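PDB 6ZDQ: telomerase reverse transcriptase from Candida albicans SC5314, which probably copies a template within its own RNA component to add simple sequence repeats to telomeres, so extending chromosome ends. Local coordinates for residues Phe177-Glu182 / Phe194-Trp199; Ile333-Met338 / Asp496-Thr501; Tyr368-Ala373 / Thr414-Leu419; Thr583-Asn588 / Ser610-Val615. All coordinates share one frame; numbering follows the deposited sequence.

Contact 1. Residues Phe177-Glu182 / Phe194-Trp199; sequences FWYITE and FPQYLW
A β-hairpin closes here: strand 178-182 leaves a helix at W178, and strand 191-195 runs straight into helix 196-214. Y179 and F194 are an antiparallel hydrogen-bonded pair. Y179 N donates to F194 O at 2.7 Å, nearly along the C=O axis, and F194 N returns a longer bond to Y179 O from above the carbonyl plane. Two residues on, Q196 N at the start of the helix donates a hydrogen bond to F177 O.

Y179 carries the side-chain contact. With CG anti to the backbone N (chi1 175°), its CB sits over the five-membered ring of W199, 4.2 Å from the centroid, and passes Q196 OE1. CG lies over the middle of that ring, and CD2 over the CD2-CE2 fusion bond, 3.6 Å from W199 CE2. CD1 comes nearest W199 NE1, at 3.9 Å. Further out, CE2 meets W199 CZ2 at 3.4 Å, and OH ends near that same carbon. The planes are only 11° apart, a true face-to-face stack. F194 lies on the same sheet face, its ring edge to T181 CG2, and this side packs on strand 229-236 through L234, I235 and P236.

The sequence matches the T motif of telomerase RNA-binding domains. Main-chain bonds fix the strand-to-helix turn, while the stack rests on ring overlap and should depend little on charge.

Contact 2. Residues Ile333-Met338 / Asp496-Thr501; sequences ILKFDM and DFLLVT
Four main-chain bonds tie 333-338 to 496-501 as antiparallel neighbours, the straightest running from F497 N to F336 O at 2.6 Å. The tight side is the one with L334, F336, L499 and F497. F336 CG takes the crowded position between backbone N and carbonyl carbon (chi1 61°), which lays its ring under F497 CB, 3.6 Å from the ring centroid. The two phenyl planes are nearly parallel (6°) but displaced, with little overlap. M338 finishes this end: its CE touches F497 CE1 at 3.5 Å, with the sulfur oblique to the ring. Helix 504-514 backs the layer through V510 and L514.

The other side begins apolar, with I333 CG2 against L498 CD1 at 3.7 Å, and turns loose and polar towards D496. K335 NZ makes only a long salt bridge to D496 OD2, 4.0 Å away. D337 OD2 lies 4.2 Å from D496 OD2, the carboxylates nearly parallel; such crowding of negative charge would favour a nearby cation, and K530 gives D337 a weak, long ion pair.

This is consistent with the reverse transcriptase palm: D337 fits motif A and D495-D496 motif C, probably the aspartates that hold catalytic metals, as in relatives.

Contact 3. Residues Tyr368-Ala373 / Thr414-Leu419; sequences YVRYYA and TKTIAL
Main-chain hydrogen bonds come first, and there are two, both in the single hydrogen-bonded pair V369/I417. V369 N gives to I417 O at 2.9 Å, in the carbonyl plane, and I417 N gives to V369 O at 2.8 Å, nearly along the C=O axis. Both are close to straight. Each carbonyl also takes a CA-H...O contact from a neighbouring residue, I417 O from Y368 and V369 O from T416.

Apolar contacts lie on both faces of the ribbon. On one, V369 and I417 lie side by side. V369 CG1, in the crowded position between N and carbonyl carbon (chi1 53°), meets I417 CB at 3.7 Å. On the other, Y368 CE1 comes obliquely to A418 CB at 3.8 Å.

The ribbon is a short, isolated antiparallel pair joining the two ends of a long connection, partly disordered, whose modelled part has no regular helix or strand. Its place between palm motifs A and B' is consistent with the insertion in the fingers domain that marks telomerases. V369, I417 and L419 rest on helix 263-296, at E277, P281 and V282.

Contacts of polar side chains are looser and mostly solvent-facing. R370 and T416 run alongside each other, R370 CD touching T416 CG2 at 3.6 Å before the arginine chain bends at chi3 (55°). That bend brings R370 NE to the edge of the Y372 ring, in its plane. Y372 crosses T414 at about a right angle, with Y372 OH 3.8 Å from T414 OG1, while L395 and I397 pack against the tyrosine.

Contact 4. Residues Thr583-Asn588 / Ser610-Val615; sequences TFYQLN and SLLRLV
L611 points from helix 602-626 straight at helix 574-588, and the other side chains are arranged round it. Segments 583-588 and 610-615 run antiparallel, 167° between their directions, their axes 10.5 Å apart at closest. With CG anti to its backbone N (chi1 -176°), L611 crosses both aromatic partners obliquely and divides its branches between them. CG and CD2 lie against the Y585 ring, CG 3.5 Å from Y585 CD1. CD1 turns the other way, to F584 CE2 at 3.9 Å. Between the two, N588 CB meets L611 CD2 at 3.7 Å, giving the leucine tip three neighbours.

F584 and Y585 both hold CG anti to the backbone N, yet they leave the helix in different directions and so flank the leucine. The Y585 ring also reaches L612 CD1 and V615 CG1 along the far helix, while its OH is hydrogen-bonded to T648 on helix 634-656. N588 is fixed within its own helix: ND2 donates to F584 O at 2.9 Å, almost straight at 174°, and the same oxygen accepts from N588 N. This puts the amide nitrogen 3.3 Å above the F584 ring plane, towards its rim.

The helical packing is consistent with the C-terminal thumb of telomerase. Side-chain contact across the pair is essentially apolar, with N588 ND2 and Y585 OH satisfied by other partners, so fit rather than charge should govern helix spacing.

Contacts 1 and 2 are buried, contact 4 is partly buried, and contact 3 lies at the surface. Contacts 1, 2 and 3 contain antiparallel strand pairs, contact 1 adding the start of a helix, whereas contact 4 pairs helices without any bond between main chains. No two contacts share a helix or strand. Contact 3 is nested in the loop that contact 2 closes, yet their centres are about 38 Å apart. Acidic groups gather in contact 2, at the probable active site; contact 1 relies on stacked rings, and contact 3 has mostly exposed, mixed side chains. Contact 4 comes nearest the bound nucleic acid, about 10 Å at the nearest atom; contact 2 stays about 36 Å off.

Contact 1. Residues Phe177-Glu182 / Phe194-Trp199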
# COMPACT_ATOMS: atom_id res chain seq x y z
N PHE A 177 -16.07 19.00 0.70
CA PHE A 177 -16.09 19.14 2.15
C PHE A 177 -14.89 18.52 2.85
O PHE A 177 -14.47 19.05 3.88
CB PHE A 177 -17.37 18.51 2.73
CG PHE A 177 -18.64 19.15 2.23
CD1 PHE A 177 -19.18 20.24 2.89
CD2 PHE A 177 -19.29 18.66 1.11
CE1 PHE A 177 -20.34 20.83 2.44
CE2 PHE A 177 -20.45 19.25 0.65
CZ PHE A 177 -20.98 20.34 1.32
N TRP A 178 -14.31 17.45 2.32
CA TRP A 178 -13.25 16.74 3.01
C TRP A 178 -12.05 16.55 2.09
O TRP A 178 -12.21 16.33 0.88
CB TRP A 178 -13.71 15.36 3.51
CG TRP A 178 -14.82 15.42 4.52
CD1 TRP A 178 -14.69 15.68 5.86
CD2 TRP A 178 -16.21 15.21 4.28
NE1 TRP A 178 -15.93 15.64 6.46
CE2 TRP A 178 -16.88 15.35 5.51
CE3 TRP A 178 -16.96 14.91 3.14
CZ2 TRP A 178 -18.26 15.21 5.64
CZ3 TRP A 178 -18.33 14.77 3.26
CH2 TRP A 178 -18.96 14.92 4.50
N TYR A 179 -10.85 16.64 2.67
CA TYR A 179 -9.62 16.24 2.00
C TYR A 179 -9.40 14.76 2.30
O TYR A 179 -9.10 14.39 3.44
CB TYR A 179 -8.44 17.09 2.47
CG TYR A 179 -7.11 16.65 1.89
CD1 TYR A 179 -6.66 17.15 0.67
CD2 TYR A 179 -6.30 15.75 2.57
CE1 TYR A 179 -5.45 16.75 0.14
CE2 TYR A 179 -5.09 15.35 2.04
CZ TYR A 179 -4.66 15.85 0.83
OH TYR A 179 -3.45 15.45 0.31
N ILE A 180 -9.53 13.92 1.28
CA ILE A 180 -9.42 12.48 1.44
C ILE A 180 -7.99 12.06 1.17
O ILE A 180 -7.42 12.39 0.12
CB ILE A 180 -10.40 11.74 0.51
CG1 ILE A 180 -11.80 12.36 0.59
CG2 ILE A 180 -10.46 10.27 0.86
CD1 ILE A 180 -12.12 13.31 -0.55
N THR A 181 -7.39 11.33 2.12
CA THR A 181 -6.01 10.89 1.99
C THR A 181 -5.86 9.51 2.61
O THR A 181 -6.64 9.10 3.47
CB THR A 181 -5.03 11.87 2.65
OG1 THR A 181 -3.69 11.37 2.51
CG2 THR A 181 -5.35 12.03 4.13
N GLU A 182 -4.83 8.80 2.16
CA GLU A 182 -4.51 7.49 2.71
C GLU A 182 -3.68 7.64 3.98
O GLU A 182 -2.89 8.57 4.12
CB GLU A 182 -3.74 6.64 1.69
CG GLU A 182 -4.55 6.25 0.46
CD GLU A 182 -3.71 5.53 -0.58
OE1 GLU A 182 -2.68 6.10 -1.00
OE2 GLU A 182 -4.07 4.40 -0.97
N PHE A 194 -10.44 14.39 6.45
CA PHE A 194 -10.20 15.63 7.19
C PHE A 194 -11.04 16.75 6.59
O PHE A 194 -11.03 16.94 5.37
CB PHE A 194 -8.73 16.01 7.15
CG PHE A 194 -7.85 15.12 7.98
CD1 PHE A 194 -7.70 15.35 9.34
CD2 PHE A 194 -7.19 14.05 7.41
CE1 PHE A 194 -6.89 14.53 10.11
CE2 PHE A 194 -6.38 13.23 8.17
CZ PHE A 194 -6.24 13.47 9.52
N PRO A 195 -11.79 17.50 7.41
CA PRO A 195 -12.57 18.62 6.88
C PRO A 195 -11.68 19.61 6.13
O PRO A 195 -10.56 19.91 6.56
CB PRO A 195 -13.18 19.25 8.14
CG PRO A 195 -13.26 18.12 9.11
CD PRO A 195 -12.04 17.28 8.84
N GLN A 196 -12.19 20.10 5.00
CA GLN A 196 -11.37 20.90 4.09
C GLN A 196 -10.85 22.17 4.76
O GLN A 196 -9.68 22.51 4.61
CB GLN A 196 -12.17 21.24 2.84
CG GLN A 196 -11.31 21.61 1.64
CD GLN A 196 -10.50 20.44 1.12
OE1 GLN A 196 -9.28 20.52 0.99
NE2 GLN A 196 -11.18 19.34 0.81
N TYR A 197 -11.72 22.88 5.49
CA TYR A 197 -11.27 24.09 6.17
C TYR A 197 -10.25 23.79 7.26
O TYR A 197 -9.33 24.58 7.49
CB TYR A 197 -12.46 24.86 6.73
CG TYR A 197 -13.09 24.24 7.96
CD1 TYR A 197 -13.94 23.15 7.84
CD2 TYR A 197 -12.85 24.75 9.22
CE1 TYR A 197 -14.52 22.57 8.96
CE2 TYR A 197 -13.42 24.19 10.34
CZ TYR A 197 -14.26 23.10 10.21
OH TYR A 197 -14.83 22.53 11.32
N LEU A 198 -10.40 22.65 7.95
CA LEU A 198 -9.42 22.27 8.97
C LEU A 198 -8.10 21.86 8.34
O LEU A 198 -7.03 22.14 8.90
CB LEU A 198 -9.98 21.14 9.84
CG LEU A 198 -11.08 21.51 10.83
CD1 LEU A 198 -11.54 20.28 11.60
CD2 LEU A 198 -10.60 22.59 11.78
N TRP A 199 -8.15 21.18 7.19
CA TRP A 199 -6.93 20.66 6.58
C TRP A 199 -5.98 21.78 6.17
O TRP A 199 -4.76 21.66 6.37
CB TRP A 199 -7.27 19.79 5.37
CG TRP A 199 -6.06 19.39 4.57
CD1 TRP A 199 -5.60 19.97 3.42
CD2 TRP A 199 -5.15 18.32 4.86
NE1 TRP A 199 -4.46 19.34 2.99
CE2 TRP A 199 -4.17 18.32 3.85
CE3 TRP A 199 -5.08 17.37 5.88
CZ2 TRP A 199 -3.12 17.40 3.83
CZ3 TRP A 199 -4.04 16.45 5.86
CH2 TRP A 199 -3.07 16.47 4.84

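Contact 2. Residues Ile333-Met338 / Asp496-Thr501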
# COMPACT_ATOMS: atom_id res chain seq x y z
N ILE A 333 19.23 -7.96 24.74
CA ILE A 333 18.56 -7.47 23.54
C ILE A 333 18.63 -5.95 23.51
O ILE A 333 18.63 -5.28 24.55
CB ILE A 333 17.10 -7.98 23.46
CG1 ILE A 333 17.06 -9.50 23.59
CG2 ILE A 333 16.47 -7.58 22.14
CD1 ILE A 333 16.70 -10.00 24.97
N LEU A 334 18.68 -5.39 22.30
CA LEU A 334 18.78 -3.94 22.11
C LEU A 334 17.97 -3.57 20.87
O LEU A 334 18.40 -3.82 19.74
CB LEU A 334 20.24 -3.51 21.98
CG LEU A 334 20.88 -2.98 23.26
CD1 LEU A 334 22.29 -2.53 22.99
CD2 LEU A 334 20.07 -1.83 23.84
N LYS A 335 16.80 -2.97 21.10
CA LYS A 335 15.91 -2.53 20.02
C LYS A 335 15.90 -1.01 20.00
O LYS A 335 15.44 -0.37 20.95
CB LYS A 335 14.50 -3.09 20.21
CG LYS A 335 13.55 -2.82 19.05
CD LYS A 335 12.68 -1.60 19.30
CE LYS A 335 11.75 -1.35 18.13
NZ LYS A 335 10.87 -0.17 18.36
N PHE A 336 16.40 -0.43 18.91
CA PHE A 336 16.39 1.02 18.72
C PHE A 336 16.11 1.34 17.27
O PHE A 336 16.22 0.49 16.38
CB PHE A 336 17.71 1.66 19.18
CG PHE A 336 18.92 1.19 18.42
CD1 PHE A 336 19.53 -0.02 18.74
CD2 PHE A 336 19.47 1.96 17.41
CE1 PHE A 336 20.65 -0.45 18.06
CE2 PHE A 336 20.59 1.54 16.73
CZ PHE A 336 21.18 0.33 17.05
N ASP A 337 15.73 2.60 17.02
CA ASP A 337 15.37 3.05 15.69
C ASP A 337 15.83 4.49 15.49
O ASP A 337 16.13 5.20 16.45
CB ASP A 337 13.86 2.94 15.44
CG ASP A 337 13.05 3.85 16.35
OD1 ASP A 337 13.24 3.79 17.58
OD2 ASP A 337 12.23 4.63 15.83
N MET A 338 15.87 4.90 14.23
CA MET A 338 16.32 6.24 13.86
C MET A 338 15.11 7.12 13.56
O MET A 338 14.21 6.72 12.81
CB MET A 338 17.24 6.18 12.64
CG MET A 338 18.42 5.23 12.80
SD MET A 338 19.50 5.69 14.17
CE MET A 338 20.54 4.24 14.28
N ASP A 496 14.81 0.49 11.82
CA ASP A 496 14.79 -0.11 13.14
C ASP A 496 15.89 -1.15 13.27
O ASP A 496 16.12 -1.95 12.35
CB ASP A 496 13.42 -0.74 13.43
CG ASP A 496 12.29 0.28 13.46
OD1 ASP A 496 11.89 0.75 12.38
OD2 ASP A 496 11.80 0.60 14.57
N PHE A 497 16.57 -1.15 14.41
CA PHE A 497 17.72 -2.01 14.65
C PHE A 497 17.44 -2.95 15.81
O PHE A 497 16.71 -2.61 16.75
CB PHE A 497 18.99 -1.20 14.96
CG PHE A 497 19.48 -0.36 13.81
CD1 PHE A 497 18.79 0.78 13.42
CD2 PHE A 497 20.65 -0.69 13.14
CE1 PHE A 497 19.24 1.55 12.37
CE2 PHE A 497 21.11 0.09 12.10
CZ PHE A 497 20.40 1.21 11.71
N LEU A 498 18.03 -4.14 15.74
CA LEU A 498 17.89 -5.14 16.79
C LEU A 498 19.22 -5.84 17.00
O LEU A 498 19.93 -6.15 16.04
CB LEU A 498 16.81 -6.17 16.44
CG LEU A 498 16.43 -7.17 17.53
CD1 LEU A 498 15.76 -6.45 18.70
CD2 LEU A 498 15.52 -8.25 16.98
N LEU A 499 19.57 -6.07 18.27
CA LEU A 499 20.79 -6.78 18.62
C LEU A 499 20.49 -7.77 19.72
O LEU A 499 19.91 -7.41 20.75
CB LEU A 499 21.89 -5.80 19.07
CG LEU A 499 23.23 -6.41 19.48
CD1 LEU A 499 24.37 -5.55 18.98
CD2 LEU A 499 23.33 -6.58 20.99
N VAL A 500 20.86 -9.03 19.50
CA VAL A 500 20.69 -10.10 20.49
C VAL A 500 22.02 -10.81 20.64
O VAL A 500 22.58 -11.31 19.65
CB VAL A 500 19.58 -11.09 20.08
CG1 VAL A 500 19.44 -12.17 21.13
CG2 VAL A 500 18.26 -10.36 19.87
N THR A 501 22.53 -10.87 21.87
CA THR A 501 23.78 -11.58 22.12
C THR A 501 23.88 -11.94 23.60
O THR A 501 23.42 -11.15 24.44
CB THR A 501 25.00 -10.74 21.71
OG1 THR A 501 26.20 -11.47 21.99
CG2 THR A 501 25.03 -9.40 22.45

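Contact 3. Residues Tyr368-Ala373 / Thr414-Leu419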
# COMPACT_ATOMS: atom_id res chain seq x y z
N TYR A 368 24.92 -2.55 -18.80
CA TYR A 368 23.80 -2.92 -19.66
C TYR A 368 22.67 -3.48 -18.80
O TYR A 368 22.89 -4.40 -18.01
CB TYR A 368 24.22 -3.94 -20.71
CG TYR A 368 25.29 -3.43 -21.65
CD1 TYR A 368 24.97 -2.61 -22.73
CD2 TYR A 368 26.63 -3.75 -21.45
CE1 TYR A 368 25.94 -2.14 -23.58
CE2 TYR A 368 27.61 -3.28 -22.30
CZ TYR A 368 27.26 -2.48 -23.37
OH TYR A 368 28.24 -2.01 -24.22
N VAL A 369 21.47 -2.92 -18.96
CA VAL A 369 20.30 -3.32 -18.19
C VAL A 369 19.17 -3.64 -19.16
O VAL A 369 19.01 -2.97 -20.19
CB VAL A 369 19.90 -2.22 -17.19
CG1 VAL A 369 19.72 -0.89 -17.91
CG2 VAL A 369 18.63 -2.60 -16.43
N ARG A 370 18.39 -4.66 -18.82
CA ARG A 370 17.22 -5.06 -19.61
C ARG A 370 16.24 -5.68 -18.63
O ARG A 370 16.40 -6.85 -18.24
CB ARG A 370 17.61 -6.02 -20.72
CG ARG A 370 16.45 -6.57 -21.53
CD ARG A 370 16.91 -7.74 -22.38
NE ARG A 370 17.56 -8.77 -21.56
CZ ARG A 370 18.18 -9.84 -22.04
NH1 ARG A 370 18.24 -10.04 -23.35
NH2 ARG A 370 18.73 -10.71 -21.21
N TYR A 371 15.23 -4.91 -18.23
CA TYR A 371 14.40 -5.29 -17.09
C TYR A 371 13.47 -6.44 -17.44
O TYR A 371 12.89 -6.50 -18.54
CB TYR A 371 13.59 -4.10 -16.60
CG TYR A 371 12.71 -4.43 -15.41
CD1 TYR A 371 13.24 -4.46 -14.13
CD2 TYR A 371 11.36 -4.71 -15.58
CE1 TYR A 371 12.44 -4.77 -13.04
CE2 TYR A 371 10.56 -5.02 -14.50
CZ TYR A 371 11.11 -5.05 -13.23
OH TYR A 371 10.31 -5.35 -12.15
N TYR A 372 13.31 -7.36 -16.49
CA TYR A 372 12.31 -8.42 -16.55
C TYR A 372 11.82 -8.66 -15.13
O TYR A 372 12.63 -8.80 -14.21
CB TYR A 372 12.89 -9.71 -17.15
CG TYR A 372 13.02 -9.67 -18.65
CD1 TYR A 372 11.93 -9.91 -19.47
CD2 TYR A 372 14.24 -9.40 -19.26
CE1 TYR A 372 12.04 -9.87 -20.85
CE2 TYR A 372 14.37 -9.36 -20.63
CZ TYR A 372 13.26 -9.60 -21.42
OH TYR A 372 13.39 -9.56 -22.79
N ALA A 373 10.50 -8.71 -14.96
CA ALA A 373 9.90 -8.81 -13.64
C ALA A 373 10.32 -10.06 -12.88
O ALA A 373 10.06 -10.15 -11.67
CB ALA A 373 8.37 -8.77 -13.75
N THR A 414 10.67 -4.16 -25.47
CA THR A 414 11.70 -4.34 -24.45
C THR A 414 13.07 -4.26 -25.12
O THR A 414 13.38 -5.06 -26.00
CB THR A 414 11.54 -5.68 -23.73
OG1 THR A 414 11.61 -6.75 -24.68
CG2 THR A 414 10.19 -5.74 -23.01
N LYS A 415 13.88 -3.29 -24.69
CA LYS A 415 15.19 -3.05 -25.29
C LYS A 415 16.23 -2.89 -24.19
O LYS A 415 15.94 -2.42 -23.09
CB LYS A 415 15.18 -1.81 -26.19
CG LYS A 415 16.35 -1.74 -27.16
CD LYS A 415 16.29 -2.88 -28.16
CE LYS A 415 17.66 -3.18 -28.75
NZ LYS A 415 18.58 -3.73 -27.72
N THR A 416 17.47 -3.28 -24.51
CA THR A 416 18.58 -3.16 -23.58
C THR A 416 19.06 -1.71 -23.52
O THR A 416 19.28 -1.08 -24.55
CB THR A 416 19.73 -4.07 -24.00
OG1 THR A 416 20.20 -3.69 -25.30
CG2 THR A 416 19.27 -5.52 -24.05
N ILE A 417 19.23 -1.20 -22.30
CA ILE A 417 19.64 0.18 -22.06
C ILE A 417 21.10 0.18 -21.63
O ILE A 417 21.50 -0.63 -20.78
CB ILE A 417 18.75 0.86 -21.01
CG1 ILE A 417 17.28 0.85 -21.45
CG2 ILE A 417 19.22 2.28 -20.75
CD1 ILE A 417 17.01 1.64 -22.70
N ALA A 418 21.89 1.08 -22.21
CA ALA A 418 23.30 1.23 -21.87
C ALA A 418 23.48 2.55 -21.12
O ALA A 418 23.29 3.62 -21.69
CB ALA A 418 24.17 1.19 -23.13
N LEU A 419 23.85 2.45 -19.85
CA LEU A 419 24.11 3.62 -19.01
C LEU A 419 25.55 3.58 -18.52
O LEU A 419 26.00 2.56 -17.98
CB LEU A 419 23.15 3.66 -17.82
CG LEU A 419 21.66 3.80 -18.13
CD1 LEU A 419 20.85 3.85 -16.85
CD2 LEU A 419 21.40 5.04 -18.98

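Contact 4. Residues Thr583-Asn588 / Ser610-Val615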
# COMPACT_ATOMS: atom_id res chain seq x y z
N THR A 583 -2.80 -18.42 -2.47
CA THR A 583 -1.52 -17.73 -2.49
C THR A 583 -1.32 -16.84 -1.27
O THR A 583 -0.18 -16.47 -0.97
CB THR A 583 -1.39 -16.89 -3.76
OG1 THR A 583 -2.44 -15.92 -3.81
CG2 THR A 583 -1.47 -17.78 -5.00
N PHE A 584 -2.39 -16.47 -0.56
CA PHE A 584 -2.24 -15.69 0.66
C PHE A 584 -1.87 -16.57 1.84
O PHE A 584 -0.99 -16.21 2.63
CB PHE A 584 -3.54 -14.92 0.95
CG PHE A 584 -3.50 -14.13 2.23
CD1 PHE A 584 -2.93 -12.87 2.26
CD2 PHE A 584 -4.05 -14.65 3.39
CE1 PHE A 584 -2.91 -12.14 3.44
CE2 PHE A 584 -4.02 -13.93 4.57
CZ PHE A 584 -3.45 -12.67 4.59
N TYR A 585 -2.54 -17.72 1.98
CA TYR A 585 -2.22 -18.64 3.07
C TYR A 585 -0.79 -19.15 2.95
O TYR A 585 -0.01 -19.10 3.91
CB TYR A 585 -3.21 -19.80 3.07
CG TYR A 585 -2.97 -20.81 4.17
CD1 TYR A 585 -3.54 -20.64 5.43
CD2 TYR A 585 -2.19 -21.94 3.95
CE1 TYR A 585 -3.33 -21.56 6.44
CE2 TYR A 585 -1.98 -22.86 4.95
CZ TYR A 585 -2.54 -22.67 6.19
OH TYR A 585 -2.33 -23.59 7.19
N GLN A 586 -0.42 -19.64 1.76
CA GLN A 586 0.93 -20.17 1.55
C GLN A 586 2.00 -19.10 1.69
O GLN A 586 3.16 -19.43 1.97
CB GLN A 586 1.02 -20.84 0.18
CG GLN A 586 0.11 -22.05 0.02
CD GLN A 586 0.26 -22.73 -1.32
OE1 GLN A 586 0.99 -22.26 -2.19
NE2 GLN A 586 -0.43 -23.85 -1.49
N LEU A 587 1.65 -17.82 1.50
CA LEU A 587 2.64 -16.76 1.63
C LEU A 587 2.81 -16.32 3.07
O LEU A 587 3.90 -15.86 3.45
CB LEU A 587 2.25 -15.57 0.76
CG LEU A 587 3.41 -14.68 0.28
CD1 LEU A 587 4.29 -15.45 -0.70
CD2 LEU A 587 2.88 -13.41 -0.36
N ASN A 588 1.77 -16.43 3.89
CA ASN A 588 1.85 -16.06 5.29
C ASN A 588 2.23 -17.22 6.20
O ASN A 588 2.57 -16.99 7.37
CB ASN A 588 0.52 -15.46 5.76
CG ASN A 588 0.33 -14.03 5.30
OD1 ASN A 588 0.65 -13.09 6.03
ND2 ASN A 588 -0.17 -13.86 4.09
N SER A 610 -4.82 -19.44 13.67
CA SER A 610 -5.17 -18.05 13.41
C SER A 610 -5.24 -17.78 11.92
O SER A 610 -6.24 -17.24 11.42
CB SER A 610 -4.15 -17.12 14.08
OG SER A 610 -4.36 -15.77 13.70
N LEU A 611 -4.19 -18.14 11.18
CA LEU A 611 -4.21 -17.96 9.73
C LEU A 611 -5.27 -18.83 9.07
O LEU A 611 -5.95 -18.39 8.14
CB LEU A 611 -2.83 -18.26 9.15
CG LEU A 611 -2.67 -18.01 7.65
CD1 LEU A 611 -2.96 -16.56 7.31
CD2 LEU A 611 -1.27 -18.41 7.17
N LEU A 612 -5.41 -20.07 9.53
CA LEU A 612 -6.37 -20.99 8.92
C LEU A 612 -7.81 -20.53 9.15
O LEU A 612 -8.60 -20.44 8.21
CB LEU A 612 -6.16 -22.41 9.45
CG LEU A 612 -7.06 -23.49 8.84
CD1 LEU A 612 -6.89 -23.57 7.33
CD2 LEU A 612 -6.78 -24.84 9.49
N ARG A 613 -8.16 -20.23 10.40
CA ARG A 613 -9.53 -19.82 10.69
C ARG A 613 -9.88 -18.52 9.99
O ARG A 613 -11.00 -18.36 9.49
CB ARG A 613 -9.75 -19.70 12.20
CG ARG A 613 -10.17 -21.00 12.87
CD ARG A 613 -10.42 -20.82 14.35
NE ARG A 613 -9.19 -20.52 15.08
CZ ARG A 613 -8.51 -21.42 15.79
NH1 ARG A 613 -8.95 -22.66 15.88
NH2 ARG A 613 -7.40 -21.06 16.42
N LEU A 614 -8.94 -17.57 9.94
CA LEU A 614 -9.25 -16.28 9.35
C LEU A 614 -9.44 -16.36 7.84
O LEU A 614 -10.25 -15.62 7.27
CB LEU A 614 -8.16 -15.26 9.70
CG LEU A 614 -8.49 -14.35 10.89
CD1 LEU A 614 -9.79 -13.59 10.66
CD2 LEU A 614 -8.56 -15.15 12.19
N VAL A 615 -8.71 -17.25 7.16
CA VAL A 615 -8.88 -17.38 5.72
C VAL A 615 -10.12 -18.21 5.38
O VAL A 615 -10.76 -17.98 4.35
CB VAL A 615 -7.60 -17.97 5.08
CG1 VAL A 615 -7.41 -19.43 5.48
CG2 VAL A 615 -7.64 -17.83 3.56